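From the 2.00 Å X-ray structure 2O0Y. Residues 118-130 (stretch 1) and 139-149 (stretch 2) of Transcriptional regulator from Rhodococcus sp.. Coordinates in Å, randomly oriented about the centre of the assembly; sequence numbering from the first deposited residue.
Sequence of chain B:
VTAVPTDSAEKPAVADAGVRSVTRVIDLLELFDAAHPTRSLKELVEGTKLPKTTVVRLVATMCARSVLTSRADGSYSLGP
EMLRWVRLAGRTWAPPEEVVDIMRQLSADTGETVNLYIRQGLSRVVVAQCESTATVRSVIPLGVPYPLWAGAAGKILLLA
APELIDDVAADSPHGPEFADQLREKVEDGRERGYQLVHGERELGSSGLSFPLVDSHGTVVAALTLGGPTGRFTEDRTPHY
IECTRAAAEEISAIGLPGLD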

# COMPACT_ATOMS: atom_id res chain seq x y z
N ILE B 118 0.60 -14.56 4.00
CA ILE B 118 0.92 -14.06 2.68
C ILE B 118 2.39 -13.64 2.62
O ILE B 118 3.07 -13.59 3.65
CB ILE B 118 0.01 -12.82 2.36
CG1 ILE B 118 0.18 -11.76 3.46
CG2 ILE B 118 -1.46 -13.26 2.26
CD1 ILE B 118 -0.35 -10.33 3.12
N ARG B 119 2.87 -13.27 1.42
CA ARG B 119 4.20 -12.76 1.26
C ARG B 119 4.06 -11.25 1.17
O ARG B 119 3.12 -10.72 0.53
CB ARG B 119 4.83 -13.28 -0.03
CG ARG B 119 6.24 -12.79 -0.30
CD ARG B 119 6.79 -13.34 -1.63
NE ARG B 119 6.16 -12.80 -2.84
CZ ARG B 119 6.38 -11.58 -3.35
NH1 ARG B 119 7.17 -10.70 -2.74
NH2 ARG B 119 5.79 -11.23 -4.48
N GLN B 120 4.99 -10.58 1.84
CA GLN B 120 5.14 -9.16 1.76
C GLN B 120 6.62 -8.93 1.60
O GLN B 120 7.39 -9.15 2.52
CB GLN B 120 4.57 -8.51 3.01
CG GLN B 120 3.02 -8.48 3.01
CD GLN B 120 2.43 -7.37 3.87
OE1 GLN B 120 2.91 -7.07 4.98
NE2 GLN B 120 1.36 -6.73 3.35
N GLY B 121 7.02 -8.51 0.41
CA GLY B 121 8.46 -8.38 0.08
C GLY B 121 9.10 -9.75 0.18
O GLY B 121 8.56 -10.71 -0.37
N LEU B 122 10.22 -9.85 0.90
CA LEU B 122 10.90 -11.13 1.11
C LEU B 122 10.54 -11.77 2.45
O LEU B 122 11.36 -12.48 3.04
CB LEU B 122 12.42 -10.97 1.02
CG LEU B 122 13.07 -10.35 -0.24
CD1 LEU B 122 14.57 -10.12 -0.03
CD2 LEU B 122 12.84 -11.22 -1.48
N SER B 123 9.32 -11.53 2.93
CA SER B 123 8.90 -11.98 4.24
C SER B 123 7.56 -12.69 4.13
O SER B 123 6.84 -12.50 3.13
CB SER B 123 8.72 -10.78 5.15
OG SER B 123 9.93 -10.05 5.27
N ARG B 124 7.22 -13.48 5.15
CA ARG B 124 5.90 -14.06 5.31
C ARG B 124 5.27 -13.41 6.53
O ARG B 124 5.98 -13.06 7.50
CB ARG B 124 5.96 -15.57 5.50
CG ARG B 124 6.53 -16.02 6.86
CD ARG B 124 6.37 -17.56 7.08
NE ARG B 124 7.65 -17.97 7.57
CZ ARG B 124 7.98 -18.23 8.83
NH1 ARG B 124 7.10 -18.26 9.81
NH2 ARG B 124 9.24 -18.52 9.06
N VAL B 125 3.95 -13.22 6.46
CA VAL B 125 3.19 -12.49 7.45
C VAL B 125 1.92 -13.25 7.67
O VAL B 125 1.23 -13.61 6.71
CB VAL B 125 2.81 -11.08 6.95
CG1 VAL B 125 2.20 -10.24 8.08
CG2 VAL B 125 4.05 -10.40 6.41
N VAL B 126 1.61 -13.51 8.93
CA VAL B 126 0.31 -14.11 9.28
C VAL B 126 -0.71 -13.01 9.29
O VAL B 126 -0.55 -11.97 9.95
CB VAL B 126 0.36 -14.83 10.67
CG1 VAL B 126 -0.96 -15.35 11.05
CG2 VAL B 126 1.36 -15.99 10.62
N VAL B 127 -1.73 -13.19 8.46
CA VAL B 127 -2.75 -12.15 8.36
C VAL B 127 -4.11 -12.59 8.89
O VAL B 127 -5.04 -11.79 9.03
CB VAL B 127 -2.87 -11.65 6.91
CG1 VAL B 127 -1.55 -10.88 6.51
CG2 VAL B 127 -3.26 -12.80 5.94
N ALA B 128 -4.26 -13.89 9.13
CA ALA B 128 -5.35 -14.39 9.95
C ALA B 128 -4.95 -15.69 10.62
O ALA B 128 -4.08 -16.39 10.09
CB ALA B 128 -6.65 -14.62 9.08
N GLN B 129 -5.54 -16.00 11.78
CA GLN B 129 -5.06 -17.12 12.61
C GLN B 129 -6.18 -17.72 13.44
O GLN B 129 -7.00 -16.96 13.97
CB GLN B 129 -4.01 -16.56 13.57
CG GLN B 129 -3.29 -17.58 14.47
CD GLN B 129 -2.16 -16.94 15.26
OE1 GLN B 129 -2.42 -16.19 16.20
NE2 GLN B 129 -0.89 -17.20 14.84
N CYS B 130 -6.23 -19.04 13.56
CA CYS B 130 -7.15 -19.67 14.50
C CYS B 130 -6.32 -20.56 15.41
O CYS B 130 -5.79 -21.59 14.96
CB CYS B 130 -8.17 -20.53 13.76
SG CYS B 130 -9.36 -19.46 12.85
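Stretch 2 139-149: VIPLGVPYPLW

Stretch 2 runs antiparallel to the strand 123-130 as a largely extended segment, interrupted by a type II turn from P141 to V144, and the two stretches bury 785 Å² between them. R124 covers the most surface and anchors the pairing. Its backbone forms both bonds of an antiparallel hydrogen-bonded pair with Y146, R124 N to Y146 O at 2.7 Å and Y146 N to R124 O at 2.8 Å, with the CA atoms 5.2 Å apart. The side chains of R124 and Y146 leave the same face of the sheet, so that Y146 CB lies over one face of the guanidinium, 3.7 Å from R124 CZ. R124 NE also makes a weak hydrogen bond to P147 O (3.0 Å).

L148 follows at one end of the contact. Its backbone is no longer extended (phi/psi -100/-4), and its side chain, with chi1 m and chi2 t, packs against the hairpin whose type II' turn spans Q120 to S123: L148 CG lies 3.6 Å from L122 O, L148 CD1 3.9 Å from R119 CD, and L148 CD2 3.8 Å from R124 CB. A water accepts from L148 N (2.8 Å) and donates to L122 O (2.4 Å), linking the backbones here.

Toward the other end, the P141-V144 turn rests on V126. G143, whose positive phi suits glycine, donates from G143 N to V126 O at 2.8 Å, and G143 CA approaches V125 CG1 to 3.4 Å. A second water bridges V126 N, P141 O and V144 O, tying the strand to both P141 and V144 of the turn. The L142 side chain reaches along the strand, placing L142 CG 4.0 Å from V126 CG1, L142 CD2 3.9 Å from A128 CA and L142 CD1 3.4 Å from Q129 OE1. Beyond it, Q129 NE2 donates to I140 O at 2.8 Å, while I140 CG2 meets V126 CG2 at 4.0 Å.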

# COMPACT_ATOMS: atom_id res chain seq x y z
N VAL B 139 2.16 -20.04 18.34
CA VAL B 139 1.51 -18.79 18.73
C VAL B 139 2.19 -17.59 18.03
O VAL B 139 2.30 -16.50 18.62
CB VAL B 139 1.52 -18.62 20.27
CG1 VAL B 139 2.93 -18.83 20.84
CG2 VAL B 139 1.01 -17.28 20.66
N ILE B 140 2.60 -17.78 16.78
CA ILE B 140 3.19 -16.70 15.93
C ILE B 140 2.34 -15.42 15.88
O ILE B 140 1.15 -15.49 15.55
CB ILE B 140 3.41 -17.19 14.48
CG1 ILE B 140 4.47 -18.26 14.43
CG2 ILE B 140 4.00 -16.10 13.60
CD1 ILE B 140 5.79 -17.65 13.92
N PRO B 141 2.93 -14.25 16.18
CA PRO B 141 2.13 -13.02 16.12
C PRO B 141 1.67 -12.60 14.73
O PRO B 141 2.39 -12.79 13.73
CB PRO B 141 3.07 -11.96 16.70
CG PRO B 141 4.40 -12.50 16.56
CD PRO B 141 4.30 -13.98 16.65
N LEU B 142 0.47 -12.02 14.67
CA LEU B 142 -0.11 -11.51 13.43
C LEU B 142 0.59 -10.26 12.94
O LEU B 142 0.97 -9.40 13.75
CB LEU B 142 -1.62 -11.24 13.59
CG LEU B 142 -2.42 -12.55 13.50
CD1 LEU B 142 -2.73 -13.08 14.86
CD2 LEU B 142 -3.68 -12.31 12.73
N GLY B 143 0.78 -10.15 11.62
CA GLY B 143 1.32 -8.91 11.06
C GLY B 143 2.78 -8.64 11.34
O GLY B 143 3.27 -7.53 11.08
N VAL B 144 3.50 -9.62 11.86
CA VAL B 144 4.96 -9.47 12.09
C VAL B 144 5.68 -10.22 10.95
O VAL B 144 5.40 -11.39 10.74
CB VAL B 144 5.32 -10.02 13.50
CG1 VAL B 144 6.81 -10.23 13.64
CG2 VAL B 144 4.81 -9.08 14.59
N PRO B 145 6.58 -9.54 10.18
CA PRO B 145 7.25 -10.26 9.10
C PRO B 145 8.29 -11.26 9.61
O PRO B 145 9.10 -10.91 10.48
CB PRO B 145 7.97 -9.14 8.30
CG PRO B 145 8.09 -8.01 9.23
CD PRO B 145 6.98 -8.12 10.25
N TYR B 146 8.23 -12.47 9.08
CA TYR B 146 9.20 -13.52 9.35
C TYR B 146 9.83 -13.94 8.02
O TYR B 146 9.29 -13.65 6.94
CB TYR B 146 8.58 -14.74 10.04
CG TYR B 146 8.28 -14.55 11.52
CD1 TYR B 146 9.19 -14.96 12.50
CD2 TYR B 146 7.11 -13.94 11.93
CE1 TYR B 146 8.92 -14.76 13.85
CE2 TYR B 146 6.84 -13.73 13.25
CZ TYR B 146 7.73 -14.15 14.21
OH TYR B 146 7.43 -13.94 15.53
N PRO B 147 10.99 -14.62 8.09
CA PRO B 147 11.72 -14.93 6.86
C PRO B 147 10.98 -15.92 5.97
O PRO B 147 10.04 -16.58 6.44
CB PRO B 147 13.04 -15.54 7.38
CG PRO B 147 12.71 -16.04 8.74
CD PRO B 147 11.70 -15.07 9.30
N LEU B 148 11.37 -15.99 4.70
CA LEU B 148 10.75 -16.96 3.78
C LEU B 148 11.64 -18.20 3.62
O LEU B 148 11.25 -19.14 2.95
CB LEU B 148 10.54 -16.35 2.38
CG LEU B 148 9.41 -15.35 2.10
CD1 LEU B 148 9.57 -14.83 0.68
CD2 LEU B 148 8.06 -16.04 2.31
N TRP B 149 12.82 -18.18 4.23
CA TRP B 149 13.85 -19.23 4.01
C TRP B 149 13.72 -20.42 4.96
O TRP B 149 14.31 -21.46 4.69
CB TRP B 149 15.29 -18.67 4.01
CG TRP B 149 15.62 -17.80 5.19
CD1 TRP B 149 15.60 -16.42 5.24
CD2 TRP B 149 16.03 -18.24 6.48
NE1 TRP B 149 15.97 -15.99 6.50
CE2 TRP B 149 16.24 -17.08 7.28
CE3 TRP B 149 16.24 -19.51 7.06
CZ2 TRP B 149 16.62 -17.16 8.63
CZ3 TRP B 149 16.62 -19.58 8.39
CH2 TRP B 149 16.80 -18.41 9.17
O HOH W 1 13.07 -14.16 3.53
O HOH W 2 3.24 -12.84 11.21
O HOH W 3 -0.82 -14.84 17.81